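PDB 1RE5: 3-carboxy-cis,cis-muconate cycloisomerase from Pseudomonas putida, which belongs to the fumarase/aspartase-type superfamily of lyases and related enzymes, largely helical proteins that assemble as homotetramers. Local coordinates for residues D[121-124]-D[125-128]; D[176-179]-D[180-184]; D[325-328]-D[329-333]. All coordinates share one frame; numbering follows the deposited sequence.

Contact 1: D[121-124]-D[125-128]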
ATOM      1  N   ALA D 121     -21.985  -8.221  -9.773  1.00 27.83           N
ATOM      2  CA  ALA D 121     -20.668  -8.765  -9.455  1.00 26.92           C
ATOM      3  C   ALA D 121     -20.750  -9.670  -8.224  1.00 26.78           C
ATOM      4  O   ALA D 121     -20.209 -10.776  -8.215  1.00 26.17           O
ATOM      5  CB  ALA D 121     -19.691  -7.639  -9.198  1.00 26.62           C
ATOM      6  N   LEU D 122     -21.434  -9.200  -7.188  1.00 26.66           N
ATOM      7  CA  LEU D 122     -21.564  -9.978  -5.965  1.00 27.75           C
ATOM      8  C   LEU D 122     -22.152 -11.334  -6.304  1.00 29.76           C
ATOM      9  O   LEU D 122     -21.704 -12.367  -5.791  1.00 30.86           O
ATOM     10  CB  LEU D 122     -22.484  -9.267  -4.977  1.00 27.35           C
ATOM     11  CG  LEU D 122     -22.115  -9.394  -3.500  1.00 26.17           C
ATOM     12  CD1 LEU D 122     -23.310  -8.983  -2.679  1.00 25.61           C
ATOM     13  CD2 LEU D 122     -21.713 -10.812  -3.161  1.00 25.30           C
ATOM     14  N   ASP D 123     -23.159 -11.318  -7.176  1.00 30.68           N
ATOM     15  CA  ASP D 123     -23.838 -12.533  -7.614  1.00 30.56           C
ATOM     16  C   ASP D 123     -22.897 -13.521  -8.301  1.00 29.73           C
ATOM     17  O   ASP D 123     -23.000 -14.724  -8.065  1.00 29.63           O
ATOM     18  CB  ASP D 123     -25.022 -12.176  -8.536  1.00 31.47           C
ATOM     19  CG  ASP D 123     -26.262 -11.698  -7.754  1.00 32.05           C
ATOM     20  OD1 ASP D 123     -27.196 -11.147  -8.388  1.00 30.19           O
ATOM     21  OD2 ASP D 123     -26.304 -11.879  -6.509  1.00 32.55           O
ATOM     22  N   LEU D 124     -21.986 -13.029  -9.138  1.00 29.07           N
ATOM     23  CA  LEU D 124     -21.032 -13.918  -9.807  1.00 30.20           C
ATOM     24  C   LEU D 124     -20.084 -14.544  -8.794  1.00 30.11           C
ATOM     25  O   LEU D 124     -19.870 -15.761  -8.775  1.00 30.08           O
ATOM     26  CB  LEU D 124     -20.184 -13.166 -10.828  1.00 30.07           C
ATOM     27  CG  LEU D 124     -20.808 -12.747 -12.152  1.00 31.86           C
ATOM     28  CD1 LEU D 124     -19.685 -12.412 -13.135  1.00 31.95           C
ATOM     29  CD2 LEU D 124     -21.662 -13.877 -12.699  1.00 32.72           C
ATOM     30  N   ILE D 125     -19.519 -13.681  -7.959  1.00 29.85           N
ATOM     31  CA  ILE D 125     -18.577 -14.070  -6.937  1.00 28.41           C
ATOM     32  C   ILE D 125     -19.145 -15.111  -6.001  1.00 28.70           C
ATOM     33  O   ILE D 125     -18.454 -16.064  -5.654  1.00 28.63           O
ATOM     34  CB  ILE D 125     -18.113 -12.826  -6.165  1.00 28.99           C
ATOM     35  CG1 ILE D 125     -17.264 -11.969  -7.108  1.00 27.25           C
ATOM     36  CG2 ILE D 125     -17.361 -13.229  -4.881  1.00 27.74           C
ATOM     37  CD1 ILE D 125     -16.748 -10.708  -6.496  1.00 29.91           C
ATOM     38  N   GLU D 126     -20.401 -14.948  -5.599  1.00 30.09           N
ATOM     39  CA  GLU D 126     -21.010 -15.929  -4.702  1.00 30.91           C
ATOM     40  C   GLU D 126     -21.167 -17.274  -5.413  1.00 30.02           C
ATOM     41  O   GLU D 126     -20.944 -18.325  -4.814  1.00 30.48           O
ATOM     42  CB  GLU D 126     -22.369 -15.442  -4.191  1.00 31.38           C
ATOM     43  CG  GLU D 126     -22.296 -14.221  -3.275  1.00 35.41           C
ATOM     44  CD  GLU D 126     -23.597 -13.983  -2.487  1.00 38.82           C
ATOM     45  OE1 GLU D 126     -24.688 -13.920  -3.114  1.00 40.45           O
ATOM     46  OE2 GLU D 126     -23.527 -13.854  -1.240  1.00 39.30           O
ATOM     47  N   ALA D 127     -21.536 -17.237  -6.692  1.00 29.05           N
ATOM     48  CA  ALA D 127     -21.713 -18.463  -7.467  1.00 28.44           C
ATOM     49  C   ALA D 127     -20.389 -19.200  -7.522  1.00 29.27           C
ATOM     50  O   ALA D 127     -20.284 -20.345  -7.065  1.00 29.06           O
ATOM     51  CB  ALA D 127     -22.181 -18.138  -8.873  1.00 26.93           C
ATOM     52  N   ASP D 128     -19.376 -18.533  -8.079  1.00 29.86           N
ATOM     53  CA  ASP D 128     -18.039 -19.112  -8.192  1.00 28.57           C
ATOM     54  C   ASP D 128     -17.499 -19.624  -6.854  1.00 27.20           C
ATOM     55  O   ASP D 128     -16.935 -20.714  -6.798  1.00 25.90           O
ATOM     56  CB  ASP D 128     -17.065 -18.100  -8.794  1.00 29.59           C
ATOM     57  CG  ASP D 128     -17.366 -17.799 -10.252  1.00 30.97           C
ATOM     58  OD1 ASP D 128     -18.049 -18.621 -10.900  1.00 32.04           O
ATOM     59  OD2 ASP D 128     -16.907 -16.750 -10.757  1.00 32.33           O
TER
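L122 and E126, one helical turn apart, meet through carbon: the CD2 methyl of L122 lies 3.5 Å from CG of E126, with CD just beyond. The two side chains pass at a slant, and of the leucine's two methyls it is CD2 that makes the contact. E126 gets there because its CG stands beside the backbone N (chi1 -67°), folded back over the preceding turn, where CG rests 3.2 Å from the carbonyl O of L122. From CG the chain runs extended and carries the carboxylate to the side of D123, leaving E126 OE1 and D123 OD2 4.3 Å apart. These like charges share one counterion: R184, on helix 162-187, makes a salt bridge to each of them, which should offset their mutual repulsion.

Both segments belong to helix 106-142, one of the long helices that build the central bundle of this superfamily. L122, I125 and E126 form the face covered by helix 162-187, while L122 and I125 also reach F236 and L240, respectively, of helix 231-257. A121 and L124 pack on M15 and A14 of helix 13-18.

I125 divides its branches between two directions. CG1 turns back beside the backbone N and lies 3.4 Å from O of A121, whereas CG2 sits anti to that N. Its own N-H bonds to the same oxygen, I125 N to A121 O being 3.0 Å with an almost perfectly straight N-H...O (179°). The bond from A127 N to D123 O, at 3.2 Å, is more bent (154°). Further along, the carboxylate of D128 also folds back, its OD2 3.7 Å from O of L124, an approach of two acceptors; D128 OD1 is paired with K131 in a salt bridge.

Contact 2: D[176-179]-D[180-184]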
ATOM      1  N   HIS D 176     -15.615 -16.612   3.975  1.00 24.45           N
ATOM      2  CA  HIS D 176     -15.791 -15.475   3.078  1.00 24.73           C
ATOM      3  C   HIS D 176     -17.202 -15.429   2.553  1.00 25.24           C
ATOM      4  O   HIS D 176     -17.749 -14.343   2.329  1.00 26.51           O
ATOM      5  CB  HIS D 176     -14.803 -15.538   1.914  1.00 22.51           C
ATOM      6  CG  HIS D 176     -13.379 -15.450   2.353  1.00 22.27           C
ATOM      7  ND1 HIS D 176     -12.330 -15.944   1.603  1.00 23.21           N
ATOM      8  CD2 HIS D 176     -12.834 -14.978   3.498  1.00 19.70           C
ATOM      9  CE1 HIS D 176     -11.201 -15.786   2.272  1.00 20.40           C
ATOM     10  NE2 HIS D 176     -11.480 -15.202   3.425  1.00 22.23           N
ATOM     11  N   ARG D 177     -17.790 -16.604   2.352  1.00 25.25           N
ATOM     12  CA  ARG D 177     -19.156 -16.679   1.850  1.00 25.25           C
ATOM     13  C   ARG D 177     -20.052 -16.059   2.895  1.00 25.31           C
ATOM     14  O   ARG D 177     -20.990 -15.323   2.584  1.00 24.39           O
ATOM     15  CB  ARG D 177     -19.538 -18.130   1.613  1.00 25.68           C
ATOM     16  CG  ARG D 177     -18.634 -18.794   0.602  1.00 27.33           C
ATOM     17  CD  ARG D 177     -19.046 -20.211   0.365  1.00 29.40           C
ATOM     18  NE  ARG D 177     -20.323 -20.304  -0.329  1.00 31.56           N
ATOM     19  CZ  ARG D 177     -21.043 -21.422  -0.391  1.00 31.37           C
ATOM     20  NH1 ARG D 177     -20.597 -22.521   0.213  1.00 30.60           N
ATOM     21  NH2 ARG D 177     -22.193 -21.445  -1.061  1.00 29.54           N
ATOM     22  N   GLN D 178     -19.710 -16.357   4.141  1.00 26.04           N
ATOM     23  CA  GLN D 178     -20.397 -15.876   5.329  1.00 27.82           C
ATOM     24  C   GLN D 178     -20.300 -14.353   5.377  1.00 27.11           C
ATOM     25  O   GLN D 178     -21.295 -13.673   5.580  1.00 28.00           O
ATOM     26  CB  GLN D 178     -19.703 -16.493   6.536  1.00 31.53           C
ATOM     27  CG  GLN D 178     -20.373 -16.410   7.870  1.00 37.08           C
ATOM     28  CD  GLN D 178     -19.484 -17.043   8.955  1.00 42.64           C
ATOM     29  OE1 GLN D 178     -18.991 -18.184   8.801  1.00 41.67           O
ATOM     30  NE2 GLN D 178     -19.269 -16.303  10.055  1.00 43.80           N
ATOM     31  N   ARG D 179     -19.095 -13.825   5.176  1.00 27.28           N
ATOM     32  CA  ARG D 179     -18.862 -12.382   5.205  1.00 26.77           C
ATOM     33  C   ARG D 179     -19.630 -11.668   4.095  1.00 28.43           C
ATOM     34  O   ARG D 179     -20.236 -10.611   4.319  1.00 29.75           O
ATOM     35  CB  ARG D 179     -17.361 -12.092   5.080  1.00 25.99           C
ATOM     36  CG  ARG D 179     -16.543 -12.487   6.316  1.00 24.00           C
ATOM     37  CD  ARG D 179     -15.035 -12.480   6.036  1.00 23.41           C
ATOM     38  NE  ARG D 179     -14.263 -12.788   7.236  1.00 23.08           N
ATOM     39  CZ  ARG D 179     -13.270 -13.671   7.283  1.00 24.37           C
ATOM     40  NH1 ARG D 179     -12.914 -14.337   6.193  1.00 25.21           N
ATOM     41  NH2 ARG D 179     -12.644 -13.914   8.431  1.00 23.12           N
ATOM     42  N   LEU D 180     -19.600 -12.249   2.896  1.00 28.65           N
ATOM     43  CA  LEU D 180     -20.303 -11.697   1.736  1.00 27.75           C
ATOM     44  C   LEU D 180     -21.808 -11.622   2.017  1.00 27.88           C
ATOM     45  O   LEU D 180     -22.507 -10.709   1.590  1.00 27.42           O
ATOM     46  CB  LEU D 180     -20.034 -12.595   0.526  1.00 24.32           C
ATOM     47  CG  LEU D 180     -19.094 -12.081  -0.569  1.00 23.88           C
ATOM     48  CD1 LEU D 180     -18.151 -11.003  -0.040  1.00 22.85           C
ATOM     49  CD2 LEU D 180     -18.341 -13.245  -1.151  1.00 21.27           C
ATOM     50  N   GLN D 181     -22.290 -12.600   2.762  1.00 29.69           N
ATOM     51  CA  GLN D 181     -23.695 -12.673   3.108  1.00 30.83           C
ATOM     52  C   GLN D 181     -24.043 -11.567   4.093  1.00 29.60           C
ATOM     53  O   GLN D 181     -25.070 -10.907   3.952  1.00 30.46           O
ATOM     54  CB  GLN D 181     -23.983 -14.044   3.723  1.00 33.42           C
ATOM     55  CG  GLN D 181     -25.431 -14.465   3.730  1.00 39.76           C
ATOM     56  CD  GLN D 181     -25.610 -15.874   4.270  1.00 42.84           C
ATOM     57  OE1 GLN D 181     -25.261 -16.167   5.422  1.00 44.97           O
ATOM     58  NE2 GLN D 181     -26.153 -16.757   3.439  1.00 44.89           N
ATOM     59  N   GLU D 182     -23.181 -11.354   5.081  1.00 27.79           N
ATOM     60  CA  GLU D 182     -23.442 -10.343   6.092  1.00 26.63           C
ATOM     61  C   GLU D 182     -23.384  -8.916   5.588  1.00 26.38           C
ATOM     62  O   GLU D 182     -24.052  -8.042   6.140  1.00 27.09           O
ATOM     63  CB  GLU D 182     -22.470 -10.495   7.252  1.00 27.04           C
ATOM     64  CG  GLU D 182     -22.452 -11.887   7.852  1.00 29.44           C
ATOM     65  CD  GLU D 182     -21.432 -12.024   8.967  1.00 30.65           C
ATOM     66  OE1 GLU D 182     -20.407 -11.305   8.910  1.00 33.15           O
ATOM     67  OE2 GLU D 182     -21.646 -12.854   9.884  1.00 30.84           O
ATOM     68  N   LEU D 183     -22.596  -8.667   4.547  1.00 25.14           N
ATOM     69  CA  LEU D 183     -22.479  -7.313   4.031  1.00 24.72           C
ATOM     70  C   LEU D 183     -23.504  -6.996   2.939  1.00 26.01           C
ATOM     71  O   LEU D 183     -23.720  -5.830   2.587  1.00 25.33           O
ATOM     72  CB  LEU D 183     -21.055  -7.069   3.504  1.00 22.50           C
ATOM     73  CG  LEU D 183     -20.573  -7.743   2.214  1.00 21.73           C
ATOM     74  CD1 LEU D 183     -21.217  -7.121   0.989  1.00 20.16           C
ATOM     75  CD2 LEU D 183     -19.078  -7.575   2.113  1.00 22.21           C
ATOM     76  N   ARG D 184     -24.139  -8.027   2.402  1.00 26.54           N
ATOM     77  CA  ARG D 184     -25.107  -7.821   1.337  1.00 29.08           C
ATOM     78  C   ARG D 184     -26.160  -6.742   1.643  1.00 31.25           C
ATOM     79  O   ARG D 184     -26.336  -5.798   0.868  1.00 32.41           O
ATOM     80  CB  ARG D 184     -25.783  -9.150   0.997  1.00 29.23           C
ATOM     81  CG  ARG D 184     -26.704  -9.086  -0.190  1.00 29.45           C
ATOM     82  CD  ARG D 184     -26.627 -10.367  -1.011  1.00 31.32           C
ATOM     83  NE  ARG D 184     -27.224 -10.158  -2.327  1.00 32.74           N
ATOM     84  CZ  ARG D 184     -26.844 -10.778  -3.441  1.00 34.34           C
ATOM     85  NH1 ARG D 184     -25.859 -11.669  -3.416  1.00 35.38           N
ATOM     86  NH2 ARG D 184     -27.431 -10.480  -4.594  1.00 35.46           N
TER
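R179 and L183 meet through the arginine's backbone, not its charged end: L183 N donates to R179 O at 3.1 Å, and the leucine's CG lies 3.6 Å from that oxygen. The arginine itself runs extended from CG to NE and leaves the helix for the second subunit, where NE pairs with E235 and NH2 with D231.

Both segments are consecutive turns of helix 162-187, a long helix of the superfamily's bundle that here borders a subunit interface, and their backbone bonds follow the i to i+4 pattern. L180 lies over the backbone carbonyl of H176. Its N bonds to H176 O at 2.9 Å with an N-H...O angle of 163°, and CB stands 3.4 Å from the same oxygen. Its side chain packs on L122, I125 and L129 of helix 106-142 and on V239 of helix 231-257.

Q178 and E182 occupy the flank turned to the second subunit, their side chains running alongside each other. The firmer contact is again with the backbone: E182 N bonds to Q178 O at 3.0 Å, and E182 CG, held beside its own N (chi1 -54°), comes 3.1 Å from that oxygen.

R179 NE and E182 OE1 are 6.5 Å apart, too far to pair with one another. Each has its salt-bridge partner in the second subunit, R186 for E182, whereas R184 pairs with D123 and E126 of its own chain. E182 OE1 also lies near OE1 of E182 of the second subunit, a closeness of like charges that R186 probably offsets.

Contact 3: D[325-328]-D[329-333]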
ATOM      1  N   GLU D 325     -11.969   3.756 -11.038  1.00 22.50           N
ATOM      2  CA  GLU D 325     -11.387   2.621 -11.738  1.00 22.76           C
ATOM      3  C   GLU D 325     -10.829   1.576 -10.789  1.00 22.48           C
ATOM      4  O   GLU D 325     -10.692   0.418 -11.156  1.00 25.99           O
ATOM      5  CB  GLU D 325     -10.289   3.107 -12.682  1.00 23.24           C
ATOM      6  CG  GLU D 325     -10.784   4.134 -13.694  1.00 28.25           C
ATOM      7  CD  GLU D 325     -11.801   3.555 -14.671  1.00 31.16           C
ATOM      8  OE1 GLU D 325     -12.775   2.900 -14.224  1.00 30.70           O
ATOM      9  OE2 GLU D 325     -11.623   3.760 -15.895  1.00 34.33           O
ATOM     10  N   THR D 326     -10.523   1.979  -9.564  1.00 20.44           N
ATOM     11  CA  THR D 326      -9.953   1.067  -8.587  1.00 18.26           C
ATOM     12  C   THR D 326     -10.845  -0.093  -8.170  1.00 18.08           C
ATOM     13  O   THR D 326     -10.402  -1.239  -8.151  1.00 17.37           O
ATOM     14  CB  THR D 326      -9.514   1.836  -7.325  1.00 17.63           C
ATOM     15  OG1 THR D 326      -8.627   2.894  -7.714  1.00 17.33           O
ATOM     16  CG2 THR D 326      -8.798   0.914  -6.339  1.00 12.24           C
ATOM     17  N   LEU D 327     -12.092   0.192  -7.820  1.00 18.82           N
ATOM     18  CA  LEU D 327     -12.999  -0.869  -7.383  1.00 19.39           C
ATOM     19  C   LEU D 327     -13.213  -1.881  -8.506  1.00 20.64           C
ATOM     20  O   LEU D 327     -13.220  -3.099  -8.270  1.00 21.29           O
ATOM     21  CB  LEU D 327     -14.339  -0.286  -6.934  1.00 18.54           C
ATOM     22  CG  LEU D 327     -14.915  -0.814  -5.619  1.00 18.33           C
ATOM     23  CD1 LEU D 327     -16.290  -0.205  -5.397  1.00 21.31           C
ATOM     24  CD2 LEU D 327     -15.022  -2.316  -5.645  1.00 18.58           C
ATOM     25  N   PRO D 328     -13.393  -1.401  -9.747  1.00 21.00           N
ATOM     26  CA  PRO D 328     -13.589  -2.393 -10.806  1.00 20.93           C
ATOM     27  C   PRO D 328     -12.349  -3.274 -10.972  1.00 20.73           C
ATOM     28  O   PRO D 328     -12.457  -4.490 -11.127  1.00 22.04           O
ATOM     29  CB  PRO D 328     -13.884  -1.532 -12.031  1.00 19.96           C
ATOM     30  CG  PRO D 328     -14.590  -0.353 -11.430  1.00 20.72           C
ATOM     31  CD  PRO D 328     -13.722  -0.051 -10.231  1.00 20.77           C
ATOM     32  N   ASP D 329     -11.169  -2.677 -10.926  1.00 21.30           N
ATOM     33  CA  ASP D 329      -9.961  -3.477 -11.071  1.00 24.17           C
ATOM     34  C   ASP D 329      -9.917  -4.602 -10.051  1.00 22.90           C
ATOM     35  O   ASP D 329      -9.560  -5.732 -10.381  1.00 22.88           O
ATOM     36  CB  ASP D 329      -8.705  -2.616 -10.916  1.00 28.30           C
ATOM     37  CG  ASP D 329      -8.314  -1.931 -12.203  1.00 33.52           C
ATOM     38  OD1 ASP D 329      -7.239  -1.278 -12.222  1.00 37.12           O
ATOM     39  OD2 ASP D 329      -9.085  -2.046 -13.193  1.00 36.59           O
ATOM     40  N   ILE D 330     -10.266  -4.286  -8.808  1.00 21.80           N
ATOM     41  CA  ILE D 330     -10.251  -5.288  -7.751  1.00 20.77           C
ATOM     42  C   ILE D 330     -11.184  -6.444  -8.104  1.00 20.89           C
ATOM     43  O   ILE D 330     -10.790  -7.603  -8.041  1.00 19.86           O
ATOM     44  CB  ILE D 330     -10.665  -4.670  -6.404  1.00 19.69           C
ATOM     45  CG1 ILE D 330      -9.642  -3.619  -5.978  1.00 17.95           C
ATOM     46  CG2 ILE D 330     -10.762  -5.758  -5.348  1.00 21.21           C
ATOM     47  CD1 ILE D 330     -10.036  -2.821  -4.765  1.00 16.04           C
ATOM     48  N   CYS D 331     -12.415  -6.119  -8.489  1.00 21.72           N
ATOM     49  CA  CYS D 331     -13.398  -7.127  -8.863  1.00 20.59           C
ATOM     50  C   CYS D 331     -12.912  -8.016 -10.003  1.00 20.96           C
ATOM     51  O   CYS D 331     -13.079  -9.243  -9.968  1.00 20.45           O
ATOM     52  CB  CYS D 331     -14.705  -6.451  -9.265  1.00 19.44           C
ATOM     53  SG  CYS D 331     -15.599  -5.760  -7.863  1.00 20.44           S
ATOM     54  N   CYS D 332     -12.312  -7.406 -11.019  1.00 20.77           N
ATOM     55  CA  CYS D 332     -11.833  -8.183 -12.152  1.00 21.75           C
ATOM     56  C   CYS D 332     -10.680  -9.094 -11.766  1.00 22.23           C
ATOM     57  O   CYS D 332     -10.646 -10.265 -12.144  1.00 24.10           O
ATOM     58  CB  CYS D 332     -11.423  -7.250 -13.292  1.00 22.00           C
ATOM     59  SG  CYS D 332     -12.829  -6.344 -13.943  1.00 19.87           S
ATOM     60  N   LEU D 333      -9.740  -8.551 -11.000  1.00 23.45           N
ATOM     61  CA  LEU D 333      -8.574  -9.301 -10.540  1.00 22.72           C
ATOM     62  C   LEU D 333      -9.000 -10.547  -9.775  1.00 21.90           C
ATOM     63  O   LEU D 333      -8.478 -11.645  -9.998  1.00 22.72           O
ATOM     64  CB  LEU D 333      -7.714  -8.411  -9.639  1.00 23.90           C
ATOM     65  CG  LEU D 333      -6.290  -8.011 -10.065  1.00 24.99           C
ATOM     66  CD1 LEU D 333      -6.038  -8.313 -11.539  1.00 25.17           C
ATOM     67  CD2 LEU D 333      -6.100  -6.527  -9.773  1.00 24.37           C
TER
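T326 and I330 touch both through backbone and through side chain, as do L327 and C331 on the neighbouring flank. The hydrogen bonds are the regular i to i+4 set: I330 N to T326 O is 3.1 Å, and C331 N to L327 O, also 3.1 Å, is nearly straight (171°). I330 CG1 stands beside its backbone N and folds back to 3.3 Å from T326 O. P328 has no N-H to give to the turn before it, where the helix is kinked, yet its carbonyl is used normally, with C332 N 2.9 Å from P328 O.

Apolar contacts follow the same spacing. CD2 of L327 lies 4.1 Å from SG of C331, and CG2 of T326 lies 4.2 Å from CD1 of I330.

Among charged groups, E325 OE1 and D329 OD2 remain 6.3 Å apart, and E325 pairs with R24 in a salt bridge.

Within helix 319-347, I330 packs on L301, L302 and L305 of helix 286-307, and C331 on F236 and L240 of helix 231-257; on the side of the third subunit, T326 packs on R297 and D329 on D329 of that subunit.

All three contacts are local, each spanning consecutive turns of one helix, so none closes a loop; they follow in series, with no nesting or crossing. Contact 1 lies on helix 106-142, contact 2 on helix 162-187 and contact 3 on helix 319-347. Contacts 1 and 2, with centres 11 Å apart, touch directly: besides the R184 salt bridges, I125 CG2 meets L180 CD2 at 3.9 Å. Contact 3 touches neither; its nearest atoms are about 5 Å from contact 1 and about 10 Å from contact 2. Helix 231-257 connects them, since its L240 packs on contacts 1 and 3 and its V239 on contact 2. Contacts 2 and 3 face different neighbouring subunits.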